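Local coordinates for protein 4-phosphoerythronate dehydrogenase (Lactobacillus jensenii, PDB 4PRK) that probably reduces pyruvate to D-lactate with NADH, as a D-lactate dehydrogenase of the D-isomer-specific 2-hydroxyacid dehydrogenase family, at residues E213-K218 with G236-T241; A243-L248 with A285-V290; D259-E264 with V290-H295. All coordinates share one frame; numbering follows the deposited sequence.

Interaction 1. Residues E213-K218 with G236-T241; sequences ENMIGK and GELVDT
The carbonyl oxygen I216 O is held by one strong donor and one weak one. D240 N donates to I216 O at 2.9 Å in a nearly straight bond (N-H...O 173°), almost along the C=O axis. V239 CA adds a CA-H...O contact to I216 O at 3.5 Å. Both segments belong to the NAD-binding Rossmann domain. They sit in the loops that follow the neighbouring parallel strands 201-204 and 229-232, and each runs on into a helix.

The backbones meet at a single beta bridge, I216 with V239, so this is a short pairing and not a sheet. Two more backbone bonds run the other way. I216 N reaches L238 O at 3.0 Å, again nearly along the C=O axis. N214 N reaches E237 O at 2.8 Å, in the carbonyl plane. Within 236-241, V239 N bonds back to G236 O and closes the 3-10 turn that presents these carbonyls.

N214 turns its CG beside its own backbone N, anti to the carbonyl carbon (chi1 -61°). Its amide crosses the D240 carboxylate obliquely, the planes 58° apart. N214 OD1 accepts a hydrogen bond from a water at 2.7 Å. The same water donates to V239 O, so it bridges the two segments beside the backbone bonds. The D240 carboxylate has its own task: OD1 accepts A243 N and caps the start of helix 241-250. G217 holds the equivalent N-cap position before helix 218-223.

Apolar contact is sparse here. M215 CE lies 4.4 Å from L238 CD1, and M215 also rests on T206. I216 and V239 both pack on L204 and meet each other at I216 CB and V239 CG2, 4.1 Å apart.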
ATOM      1  N   GLU A 213       4.887  27.223  20.473  1.00 37.34           N
ATOM      2  CA  GLU A 213       5.879  28.073  19.852  1.00 40.84           C
ATOM      3  C   GLU A 213       7.277  27.620  20.289  1.00 40.42           C
ATOM      4  O   GLU A 213       7.484  27.319  21.464  1.00 39.50           O
ATOM      5  CB  GLU A 213       5.620  29.537  20.209  1.00 43.27           C
ATOM      6  CG  GLU A 213       6.423  30.496  19.356  1.00 49.82           C
ATOM      7  CD  GLU A 213       6.215  31.936  19.743  1.00 56.22           C
ATOM      8  OE1 GLU A 213       5.249  32.196  20.477  1.00 59.79           O
ATOM      9  OE2 GLU A 213       7.006  32.800  19.304  1.00 59.98           O
ATOM     10  N   ASN A 214       8.227  27.537  19.358  1.00 38.48           N
ATOM     11  CA  ASN A 214       9.563  26.912  19.638  1.00 40.09           C
ATOM     12  C   ASN A 214       9.501  25.584  20.382  1.00 41.49           C
ATOM     13  O   ASN A 214      10.350  25.244  21.210  1.00 39.70           O
ATOM     14  CB  ASN A 214      10.483  27.891  20.374  1.00 41.99           C
ATOM     15  CG  ASN A 214      10.739  29.113  19.551  1.00 45.32           C
ATOM     16  OD1 ASN A 214      11.287  29.015  18.469  1.00 48.36           O
ATOM     17  ND2 ASN A 214      10.258  30.247  19.999  1.00 46.81           N
ATOM     18  N   MET A 215       8.474  24.815  20.078  1.00 37.13           N
ATOM     19  CA  MET A 215       8.409  23.469  20.581  1.00 37.44           C
ATOM     20  C   MET A 215       9.646  22.662  20.186  1.00 33.33           C
ATOM     21  O   MET A 215      10.031  21.712  20.884  1.00 33.21           O
ATOM     22  CB  MET A 215       7.154  22.848  19.999  1.00 39.65           C
ATOM     23  CG  MET A 215       7.149  21.371  19.849  1.00 43.76           C
ATOM     24  SD  MET A 215       5.629  20.923  19.000  1.00 39.70           S
ATOM     25  CE  MET A 215       6.163  20.663  17.339  1.00 40.98           C
ATOM     26  N   ILE A 216      10.220  22.969  19.034  1.00 27.74           N
ATOM     27  CA  ILE A 216      11.441  22.284  18.594  1.00 29.86           C
ATOM     28  C   ILE A 216      12.537  23.286  18.726  1.00 31.61           C
ATOM     29  O   ILE A 216      12.666  24.217  17.878  1.00 29.62           O
ATOM     30  CB  ILE A 216      11.363  21.737  17.136  1.00 29.90           C
ATOM     31  CG1 ILE A 216      10.148  20.826  16.966  1.00 27.41           C
ATOM     32  CG2 ILE A 216      12.651  21.015  16.747  1.00 29.95           C
ATOM     33  CD1 ILE A 216      10.178  19.593  17.825  1.00 30.31           C
ATOM     34  N   GLY A 217      13.261  23.140  19.841  1.00 32.89           N
ATOM     35  CA  GLY A 217      14.404  23.970  20.136  1.00 34.99           C
ATOM     36  C   GLY A 217      15.682  23.238  20.428  1.00 35.30           C
ATOM     37  O   GLY A 217      15.836  22.031  20.132  1.00 37.83           O
ATOM     38  N   LYS A 218      16.627  23.994  20.988  1.00 35.62           N
ATOM     39  CA  LYS A 218      17.969  23.481  21.323  1.00 38.53           C
ATOM     40  C   LYS A 218      17.903  22.114  21.993  1.00 35.11           C
ATOM     41  O   LYS A 218      18.540  21.164  21.561  1.00 34.52           O
ATOM     42  CB  LYS A 218      18.670  24.469  22.257  1.00 41.69           C
ATOM     43  CG  LYS A 218      20.048  24.061  22.725  1.00 48.78           C
ATOM     44  CD  LYS A 218      20.514  24.877  23.930  1.00 56.57           C
ATOM     45  CE  LYS A 218      20.926  23.948  25.083  1.00 67.32           C
ATOM     46  NZ  LYS A 218      21.337  24.673  26.335  1.00 73.40           N
ATOM     47  N   GLY A 236       6.112  27.749  10.764  1.00 27.16           N
ATOM     48  CA  GLY A 236       7.500  28.093  11.057  1.00 29.23           C
ATOM     49  C   GLY A 236       7.790  28.289  12.544  1.00 30.29           C
ATOM     50  O   GLY A 236       8.847  27.900  13.042  1.00 29.31           O
ATOM     51  N   GLU A 237       6.849  28.890  13.266  1.00 29.50           N
ATOM     52  CA  GLU A 237       7.143  29.300  14.634  1.00 34.04           C
ATOM     53  C   GLU A 237       7.231  28.121  15.606  1.00 33.90           C
ATOM     54  O   GLU A 237       7.540  28.291  16.799  1.00 36.80           O
ATOM     55  CB  GLU A 237       6.087  30.278  15.132  1.00 38.73           C
ATOM     56  CG  GLU A 237       6.083  31.621  14.403  1.00 39.04           C
ATOM     57  CD  GLU A 237       5.428  31.568  13.031  1.00 40.16           C
ATOM     58  OE1 GLU A 237       4.842  30.516  12.643  1.00 38.48           O
ATOM     59  OE2 GLU A 237       5.557  32.588  12.338  1.00 42.41           O
ATOM     60  N   LEU A 238       6.967  26.922  15.104  1.00 32.34           N
ATOM     61  CA  LEU A 238       7.146  25.731  15.902  1.00 29.92           C
ATOM     62  C   LEU A 238       8.587  25.448  16.134  1.00 27.70           C
ATOM     63  O   LEU A 238       8.905  24.748  17.060  1.00 29.95           O
ATOM     64  CB  LEU A 238       6.567  24.515  15.201  1.00 29.58           C
ATOM     65  CG  LEU A 238       5.080  24.523  14.949  1.00 30.87           C
ATOM     66  CD1 LEU A 238       4.781  23.272  14.133  1.00 30.71           C
ATOM     67  CD2 LEU A 238       4.329  24.541  16.267  1.00 29.86           C
ATOM     68  N   VAL A 239       9.444  25.948  15.258  1.00 28.54           N
ATOM     69  CA  VAL A 239      10.860  25.626  15.260  1.00 29.38           C
ATOM     70  C   VAL A 239      11.673  26.876  15.546  1.00 30.21           C
ATOM     71  O   VAL A 239      11.470  27.891  14.907  1.00 29.45           O
ATOM     72  CB  VAL A 239      11.287  25.090  13.897  1.00 28.77           C
ATOM     73  CG1 VAL A 239      12.799  24.926  13.850  1.00 29.87           C
ATOM     74  CG2 VAL A 239      10.573  23.760  13.604  1.00 30.81           C
ATOM     75  N   ASP A 240      12.590  26.776  16.502  1.00 32.18           N
ATOM     76  CA  ASP A 240      13.549  27.840  16.798  1.00 33.27           C
ATOM     77  C   ASP A 240      14.623  27.806  15.723  1.00 29.75           C
ATOM     78  O   ASP A 240      15.552  26.992  15.805  1.00 29.00           O
ATOM     79  CB  ASP A 240      14.201  27.588  18.186  1.00 36.10           C
ATOM     80  CG  ASP A 240      15.248  28.660  18.585  1.00 36.57           C
ATOM     81  OD1 ASP A 240      15.965  29.250  17.745  1.00 39.23           O
ATOM     82  OD2 ASP A 240      15.364  28.883  19.782  1.00 39.75           O
ATOM     83  N   THR A 241      14.536  28.728  14.773  1.00 27.95           N
ATOM     84  CA  THR A 241      15.439  28.763  13.653  1.00 31.26           C
ATOM     85  C   THR A 241      16.916  28.865  13.933  1.00 33.68           C
ATOM     86  O   THR A 241      17.738  28.246  13.246  1.00 39.37           O
ATOM     87  CB  THR A 241      15.093  29.917  12.753  1.00 36.34           C
ATOM     88  OG1 THR A 241      13.683  29.879  12.480  1.00 34.95           O
ATOM     89  CG2 THR A 241      15.924  29.832  11.447  1.00 35.48           C
TER
HETATM   90  O   HOH W   1      10.591  30.150  16.102  1.00 41.92           O

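Interaction 2. Residues A243-L248 with A285-V290; sequences ALIEAL and AAMPNV
Apolar packing carries this contact, and L248 makes most of it. Its CG stands anti to the carbonyl carbon (chi1 -76°), and its two methyls go to different partners. L248 CD1 touches the sulfur M287 SD at 3.9 Å. L248 CD1 also reaches V290 CG2 at 3.8 Å, and these two side chains cross at about a right angle. M287 is fully extended beyond CG and crosses L248 obliquely. Its SD lies against L248 CB as well as CD1. M287 CE reaches back one turn toward the start of the helix, to I245 CG2 at 4.3 Å.

The contact joins two elements of the Rossmann domain. Helix 241-250 lies between strands 229-232 and 255-258 in the chain, as the helix of a beta-alpha-beta crossover. The other segment follows helix 279-285 and makes a type I turn from M287 to V290, closed by V290 N to M287 O. That turn feeds strand 290-292, the outermost strand on this side within the chain. L284 of helix 279-285 packs on both I245 and L248.

No direct hydrogen bond crosses between the segments. One water does the polar work: it donates to L248 O at 2.8 Å and accepts a weak bond from N289 ND2. N289 has its CG in the crowded position between backbone N and carbonyl carbon (chi1 62°), and the amide runs past L248 in the opposite direction. The stronger partner of ND2 is A254 O, just before strand 255-258. L248 CD2 lies 3.6 Å from N289 ND2.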
ATOM      1  N   ALA A 243      18.368  27.724  16.612  1.00 33.85           N
ATOM      2  CA  ALA A 243      18.764  26.380  17.109  1.00 34.19           C
ATOM      3  C   ALA A 243      18.839  25.397  15.966  1.00 33.12           C
ATOM      4  O   ALA A 243      19.674  24.496  16.019  1.00 32.27           O
ATOM      5  CB  ALA A 243      17.798  25.841  18.151  1.00 33.16           C
ATOM      6  N   LEU A 244      17.978  25.583  14.951  1.00 31.80           N
ATOM      7  CA  LEU A 244      17.983  24.737  13.755  1.00 30.17           C
ATOM      8  C   LEU A 244      19.314  24.916  13.003  1.00 31.13           C
ATOM      9  O   LEU A 244      20.023  23.944  12.694  1.00 29.54           O
ATOM     10  CB  LEU A 244      16.762  25.069  12.864  1.00 30.45           C
ATOM     11  CG  LEU A 244      16.757  24.482  11.439  1.00 30.80           C
ATOM     12  CD1 LEU A 244      16.890  22.989  11.486  1.00 32.39           C
ATOM     13  CD2 LEU A 244      15.528  24.818  10.617  1.00 32.60           C
ATOM     14  N   ILE A 245      19.661  26.176  12.748  1.00 31.43           N
ATOM     15  CA  ILE A 245      20.869  26.531  12.011  1.00 33.97           C
ATOM     16  C   ILE A 245      22.132  25.987  12.703  1.00 35.55           C
ATOM     17  O   ILE A 245      22.985  25.360  12.094  1.00 35.61           O
ATOM     18  CB  ILE A 245      20.929  28.070  11.864  1.00 34.17           C
ATOM     19  CG1 ILE A 245      19.956  28.512  10.770  1.00 39.04           C
ATOM     20  CG2 ILE A 245      22.310  28.514  11.489  1.00 33.78           C
ATOM     21  CD1 ILE A 245      19.853  29.999  10.570  1.00 41.42           C
ATOM     22  N   GLU A 246      22.214  26.236  13.997  1.00 35.83           N
ATOM     23  CA  GLU A 246      23.282  25.734  14.822  1.00 36.18           C
ATOM     24  C   GLU A 246      23.391  24.207  14.789  1.00 33.88           C
ATOM     25  O   GLU A 246      24.463  23.628  14.634  1.00 35.97           O
ATOM     26  CB  GLU A 246      22.978  26.208  16.228  1.00 37.60           C
ATOM     27  CG  GLU A 246      24.069  25.917  17.208  1.00 50.73           C
ATOM     28  CD  GLU A 246      23.840  26.608  18.546  1.00 59.82           C
ATOM     29  OE1 GLU A 246      23.101  27.637  18.578  1.00 67.04           O
ATOM     30  OE2 GLU A 246      24.422  26.120  19.546  1.00 55.28           O
ATOM     31  N   ALA A 247      22.263  23.551  14.975  1.00 32.51           N
ATOM     32  CA  ALA A 247      22.226  22.101  14.927  1.00 33.42           C
ATOM     33  C   ALA A 247      22.784  21.575  13.596  1.00 31.49           C
ATOM     34  O   ALA A 247      23.555  20.630  13.591  1.00 36.37           O
ATOM     35  CB  ALA A 247      20.788  21.619  15.120  1.00 33.44           C
ATOM     36  N   LEU A 248      22.402  22.203  12.483  1.00 31.30           N
ATOM     37  CA  LEU A 248      22.876  21.783  11.169  1.00 33.27           C
ATOM     38  C   LEU A 248      24.347  22.070  11.054  1.00 33.95           C
ATOM     39  O   LEU A 248      25.117  21.210  10.595  1.00 33.52           O
ATOM     40  CB  LEU A 248      22.136  22.522  10.035  1.00 33.26           C
ATOM     41  CG  LEU A 248      20.714  22.024   9.761  1.00 30.68           C
ATOM     42  CD1 LEU A 248      19.830  23.125   9.217  1.00 29.06           C
ATOM     43  CD2 LEU A 248      20.738  20.828   8.821  1.00 27.98           C
ATOM     44  N   ALA A 285      19.463  28.633   2.889  1.00 33.86           N
ATOM     45  CA  ALA A 285      19.431  28.514   1.452  1.00 33.32           C
ATOM     46  C   ALA A 285      20.785  28.150   0.915  1.00 33.62           C
ATOM     47  O   ALA A 285      20.880  27.558  -0.161  1.00 34.55           O
ATOM     48  CB  ALA A 285      18.976  29.824   0.843  1.00 35.15           C
ATOM     49  N   ALA A 286      21.830  28.458   1.666  1.00 33.53           N
ATOM     50  CA  ALA A 286      23.219  28.141   1.244  1.00 32.41           C
ATOM     51  C   ALA A 286      23.635  26.728   1.593  1.00 32.19           C
ATOM     52  O   ALA A 286      24.660  26.275   1.130  1.00 30.85           O
ATOM     53  CB  ALA A 286      24.195  29.137   1.887  1.00 32.60           C
ATOM     54  N   MET A 287      22.861  26.039   2.435  1.00 30.38           N
ATOM     55  CA  MET A 287      23.218  24.699   2.888  1.00 28.86           C
ATOM     56  C   MET A 287      22.712  23.636   1.885  1.00 29.28           C
ATOM     57  O   MET A 287      21.528  23.579   1.575  1.00 29.49           O
ATOM     58  CB  MET A 287      22.648  24.454   4.288  1.00 32.46           C
ATOM     59  CG  MET A 287      23.312  25.251   5.431  1.00 29.81           C
ATOM     60  SD  MET A 287      22.422  24.990   6.999  1.00 34.36           S
ATOM     61  CE  MET A 287      23.298  26.101   8.112  1.00 34.33           C
ATOM     62  N   PRO A 288      23.607  22.770   1.382  1.00 27.91           N
ATOM     63  CA  PRO A 288      23.135  21.805   0.391  1.00 28.02           C
ATOM     64  C   PRO A 288      22.374  20.655   0.963  1.00 28.92           C
ATOM     65  O   PRO A 288      21.822  19.923   0.152  1.00 31.91           O
ATOM     66  CB  PRO A 288      24.404  21.312  -0.291  1.00 29.84           C
ATOM     67  CG  PRO A 288      25.498  21.523   0.705  1.00 30.18           C
ATOM     68  CD  PRO A 288      25.053  22.651   1.632  1.00 27.14           C
ATOM     69  N   ASN A 289      22.264  20.565   2.300  1.00 26.44           N
ATOM     70  CA  ASN A 289      21.439  19.563   2.986  1.00 26.80           C
ATOM     71  C   ASN A 289      20.165  20.157   3.555  1.00 26.32           C
ATOM     72  O   ASN A 289      19.547  19.568   4.443  1.00 27.97           O
ATOM     73  CB  ASN A 289      22.219  18.856   4.110  1.00 28.01           C
ATOM     74  CG  ASN A 289      22.686  19.809   5.213  1.00 28.67           C
ATOM     75  OD1 ASN A 289      22.865  20.965   4.976  1.00 25.10           O
ATOM     76  ND2 ASN A 289      22.913  19.293   6.406  1.00 29.44           N
ATOM     77  N   VAL A 290      19.779  21.329   3.060  1.00 27.40           N
ATOM     78  CA  VAL A 290      18.519  21.958   3.422  1.00 27.52           C
ATOM     79  C   VAL A 290      17.648  22.226   2.178  1.00 28.21           C
ATOM     80  O   VAL A 290      18.159  22.550   1.132  1.00 28.41           O
ATOM     81  CB  VAL A 290      18.788  23.309   4.070  1.00 28.16           C
ATOM     82  CG1 VAL A 290      17.502  24.102   4.198  1.00 28.87           C
ATOM     83  CG2 VAL A 290      19.498  23.101   5.418  1.00 27.95           C
TER
HETATM   84  O   HOH W   2      24.191  18.859   9.354  1.00 36.82           O

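Interaction 3. Residues D259-E264 with V290-H295; sequences DTLAHE and VIVTPH
E264 and H295 meet nearly at right angles: the carboxylate is turned 84° against the imidazole, and its CD lies at the ring edge, in plane. Segment 259-264 follows strand 255-258 of the Rossmann domain, and 290-295 begins with the neighbouring parallel strand 290-292 and runs on past it. A Glu-His pair at this point is consistent with the catalytic pair of the family, so E264 and H295 probably serve there.

E264 belongs to a type II turn from L261 to E264. Its CG takes the crowded position between backbone N and carbonyl carbon (chi1 64°), and the extended chain folds back over the turn. Two donors grip OE2. L261 N donates to the anti lone pair of E264 OE2 at 2.7 Å. T260 OG1 donates to E264 OE2 at 2.5 Å from above the carboxylate plane. These bonds fix the rotation of the group beside the ring. An alanine here would remove both bonds and the carboxylate at the ring edge, and would probably loosen the turn and the hold on T260 OG1.

T260 lies alongside H295 and points the same way, with T260 OG1 3.6 Å from H295 CD2. L261 crosses V292 at about a right angle, L261 CD1 to V292 CG1, 4.1 Å apart.

D259 turns its CG anti to the backbone N (chi1 -170°) and crosses T293 obliquely. Its carboxylate also accepts S296 N and A297 N, so it holds the chain just past H295. F124 of the second subunit packs on P294, the centre of an inverse gamma turn. T293 OG1 donates to D259 OD1 along its anti lone pair, in a very short bond of 2.5 Å.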
ATOM      1  N   ASP A 259       8.990  24.214   4.673  1.00 25.98           N
ATOM      2  CA  ASP A 259       8.090  24.939   3.741  1.00 26.65           C
ATOM      3  C   ASP A 259       7.616  26.230   4.392  1.00 28.77           C
ATOM      4  O   ASP A 259       6.844  26.978   3.804  1.00 29.46           O
ATOM      5  CB  ASP A 259       6.871  24.092   3.429  1.00 24.68           C
ATOM      6  CG  ASP A 259       6.038  24.665   2.298  1.00 25.51           C
ATOM      7  OD1 ASP A 259       6.631  24.956   1.223  1.00 24.09           O
ATOM      8  OD2 ASP A 259       4.791  24.815   2.485  1.00 26.01           O
ATOM      9  N   THR A 260       8.061  26.457   5.627  1.00 27.05           N
ATOM     10  CA  THR A 260       7.606  27.558   6.443  1.00 27.64           C
ATOM     11  C   THR A 260       8.699  27.843   7.454  1.00 29.77           C
ATOM     12  O   THR A 260       9.400  26.915   7.822  1.00 29.36           O
ATOM     13  CB  THR A 260       6.350  27.203   7.202  1.00 29.19           C
ATOM     14  OG1 THR A 260       5.950  28.324   7.984  1.00 27.73           O
ATOM     15  CG2 THR A 260       6.578  25.970   8.140  1.00 29.91           C
ATOM     16  N   LEU A 261       8.858  29.119   7.843  1.00 30.08           N
ATOM     17  CA  LEU A 261       9.953  29.615   8.701  1.00 33.66           C
ATOM     18  C   LEU A 261       9.413  30.745   9.553  1.00 30.79           C
ATOM     19  O   LEU A 261       8.614  31.512   9.084  1.00 33.06           O
ATOM     20  CB  LEU A 261      11.098  30.245   7.859  1.00 33.82           C
ATOM     21  CG  LEU A 261      12.178  29.373   7.224  1.00 35.70           C
ATOM     22  CD1 LEU A 261      13.063  30.182   6.304  1.00 37.86           C
ATOM     23  CD2 LEU A 261      12.996  28.641   8.269  1.00 39.76           C
ATOM     24  N   ALA A 262       9.867  30.850  10.777  1.00 29.87           N
ATOM     25  CA  ALA A 262       9.556  32.004  11.628  1.00 35.20           C
ATOM     26  C   ALA A 262       9.909  33.309  10.909  1.00 35.64           C
ATOM     27  O   ALA A 262      10.957  33.399  10.263  1.00 36.36           O
ATOM     28  CB  ALA A 262      10.323  31.911  12.943  1.00 32.21           C
ATOM     29  N   HIS A 263       9.011  34.284  10.984  1.00 38.83           N
ATOM     30  CA  HIS A 263       9.195  35.591  10.326  1.00 45.33           C
ATOM     31  C   HIS A 263       9.073  35.566   8.826  1.00 43.51           C
ATOM     32  O   HIS A 263       9.456  36.546   8.150  1.00 42.96           O
ATOM     33  CB  HIS A 263      10.550  36.220  10.717  1.00 45.46           C
ATOM     34  CG  HIS A 263      10.709  36.367  12.192  1.00 53.85           C
ATOM     35  ND1 HIS A 263      11.725  35.762  12.899  1.00 54.82           N
ATOM     36  CD2 HIS A 263       9.935  37.000  13.105  1.00 54.85           C
ATOM     37  CE1 HIS A 263      11.589  36.047  14.180  1.00 56.84           C
ATOM     38  NE2 HIS A 263      10.506  36.787  14.330  1.00 55.25           N
ATOM     39  N   GLU A 264       8.540  34.466   8.281  1.00 38.54           N
ATOM     40  CA  GLU A 264       8.444  34.347   6.811  1.00 35.96           C
ATOM     41  C   GLU A 264       7.583  35.434   6.218  1.00 33.01           C
ATOM     42  O   GLU A 264       7.623  35.714   5.022  1.00 33.63           O
ATOM     43  CB  GLU A 264       7.876  32.979   6.403  1.00 33.90           C
ATOM     44  CG  GLU A 264       6.468  32.747   6.853  1.00 33.27           C
ATOM     45  CD  GLU A 264       5.980  31.336   6.552  1.00 36.59           C
ATOM     46  OE1 GLU A 264       4.820  31.223   6.096  1.00 31.50           O
ATOM     47  OE2 GLU A 264       6.754  30.358   6.728  1.00 36.52           O
ATOM     48  N   VAL A 290      19.779  21.329   3.060  1.00 27.40           N
ATOM     49  CA  VAL A 290      18.519  21.958   3.422  1.00 27.52           C
ATOM     50  C   VAL A 290      17.648  22.226   2.178  1.00 28.21           C
ATOM     51  O   VAL A 290      18.159  22.550   1.132  1.00 28.41           O
ATOM     52  CB  VAL A 290      18.788  23.309   4.070  1.00 28.16           C
ATOM     53  CG1 VAL A 290      17.502  24.102   4.198  1.00 28.87           C
ATOM     54  CG2 VAL A 290      19.498  23.101   5.418  1.00 27.95           C
ATOM     55  N   ILE A 291      16.335  22.087   2.296  1.00 28.75           N
ATOM     56  CA  ILE A 291      15.432  22.625   1.307  1.00 29.89           C
ATOM     57  C   ILE A 291      14.604  23.699   1.957  1.00 27.95           C
ATOM     58  O   ILE A 291      14.125  23.491   3.062  1.00 31.15           O
ATOM     59  CB  ILE A 291      14.479  21.548   0.753  1.00 28.97           C
ATOM     60  CG1 ILE A 291      15.173  20.635  -0.225  1.00 27.74           C
ATOM     61  CG2 ILE A 291      13.305  22.151   0.008  1.00 28.50           C
ATOM     62  CD1 ILE A 291      14.297  19.446  -0.622  1.00 27.74           C
ATOM     63  N   VAL A 292      14.399  24.831   1.281  1.00 28.02           N
ATOM     64  CA  VAL A 292      13.346  25.753   1.707  1.00 28.27           C
ATOM     65  C   VAL A 292      12.476  26.069   0.529  1.00 28.15           C
ATOM     66  O   VAL A 292      12.981  26.369  -0.514  1.00 24.96           O
ATOM     67  CB  VAL A 292      13.864  27.083   2.303  1.00 32.05           C
ATOM     68  CG1 VAL A 292      12.678  27.918   2.876  1.00 32.64           C
ATOM     69  CG2 VAL A 292      14.942  26.824   3.358  1.00 29.67           C
ATOM     70  N   THR A 293      11.157  25.963   0.733  1.00 27.91           N
ATOM     71  CA  THR A 293      10.157  26.342  -0.219  1.00 27.13           C
ATOM     72  C   THR A 293       9.273  27.404   0.399  1.00 26.52           C
ATOM     73  O   THR A 293       9.126  27.462   1.628  1.00 28.28           O
ATOM     74  CB  THR A 293       9.276  25.134  -0.635  1.00 27.28           C
ATOM     75  OG1 THR A 293       8.913  24.356   0.515  1.00 25.96           O
ATOM     76  CG2 THR A 293      10.046  24.252  -1.646  1.00 28.63           C
ATOM     77  N   PRO A 294       8.679  28.256  -0.438  1.00 26.49           N
ATOM     78  CA  PRO A 294       7.900  29.390   0.032  1.00 29.97           C
ATOM     79  C   PRO A 294       6.476  29.066   0.366  1.00 29.10           C
ATOM     80  O   PRO A 294       5.578  29.518  -0.332  1.00 29.69           O
ATOM     81  CB  PRO A 294       7.950  30.354  -1.165  1.00 31.37           C
ATOM     82  CG  PRO A 294       8.154  29.489  -2.343  1.00 30.51           C
ATOM     83  CD  PRO A 294       8.673  28.170  -1.894  1.00 26.93           C
ATOM     84  N   HIS A 295       6.278  28.271   1.418  1.00 31.96           N
ATOM     85  CA  HIS A 295       4.956  27.872   1.873  1.00 32.35           C
ATOM     86  C   HIS A 295       4.107  27.422   0.678  1.00 30.63           C
ATOM     87  O   HIS A 295       2.942  27.789   0.541  1.00 31.25           O
ATOM     88  CB  HIS A 295       4.259  28.994   2.701  1.00 34.95           C
ATOM     89  CG  HIS A 295       3.584  28.493   3.951  1.00 40.18           C
ATOM     90  ND1 HIS A 295       2.638  27.481   3.943  1.00 43.88           N
ATOM     91  CD2 HIS A 295       3.743  28.838   5.251  1.00 39.18           C
ATOM     92  CE1 HIS A 295       2.256  27.218   5.183  1.00 39.03           C
ATOM     93  NE2 HIS A 295       2.905  28.030   5.993  1.00 44.15           N
TER

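In the fold
All three contacts lie in the NAD-binding Rossmann domain, 12 to 14 Å apart between centres. Interactions 1 and 2 touch where the loops enter their helices: A243 CB packs 3.6 Å from K218 N, and V239 CG1 lies 4.1 Å from L244 CB. Interaction 1 also meets interaction 3, which holds the probable Glu-His pair. G236 N lies 2.8 Å from T260 OG1, a weak contact at best, so the hydroxyl that grips E264 also touches the preceding loop, after strand 229-232. Interactions 2 and 3 share V290, whose side chain packs on L248 as its strand leads toward H295. Their segments alternate along the chain.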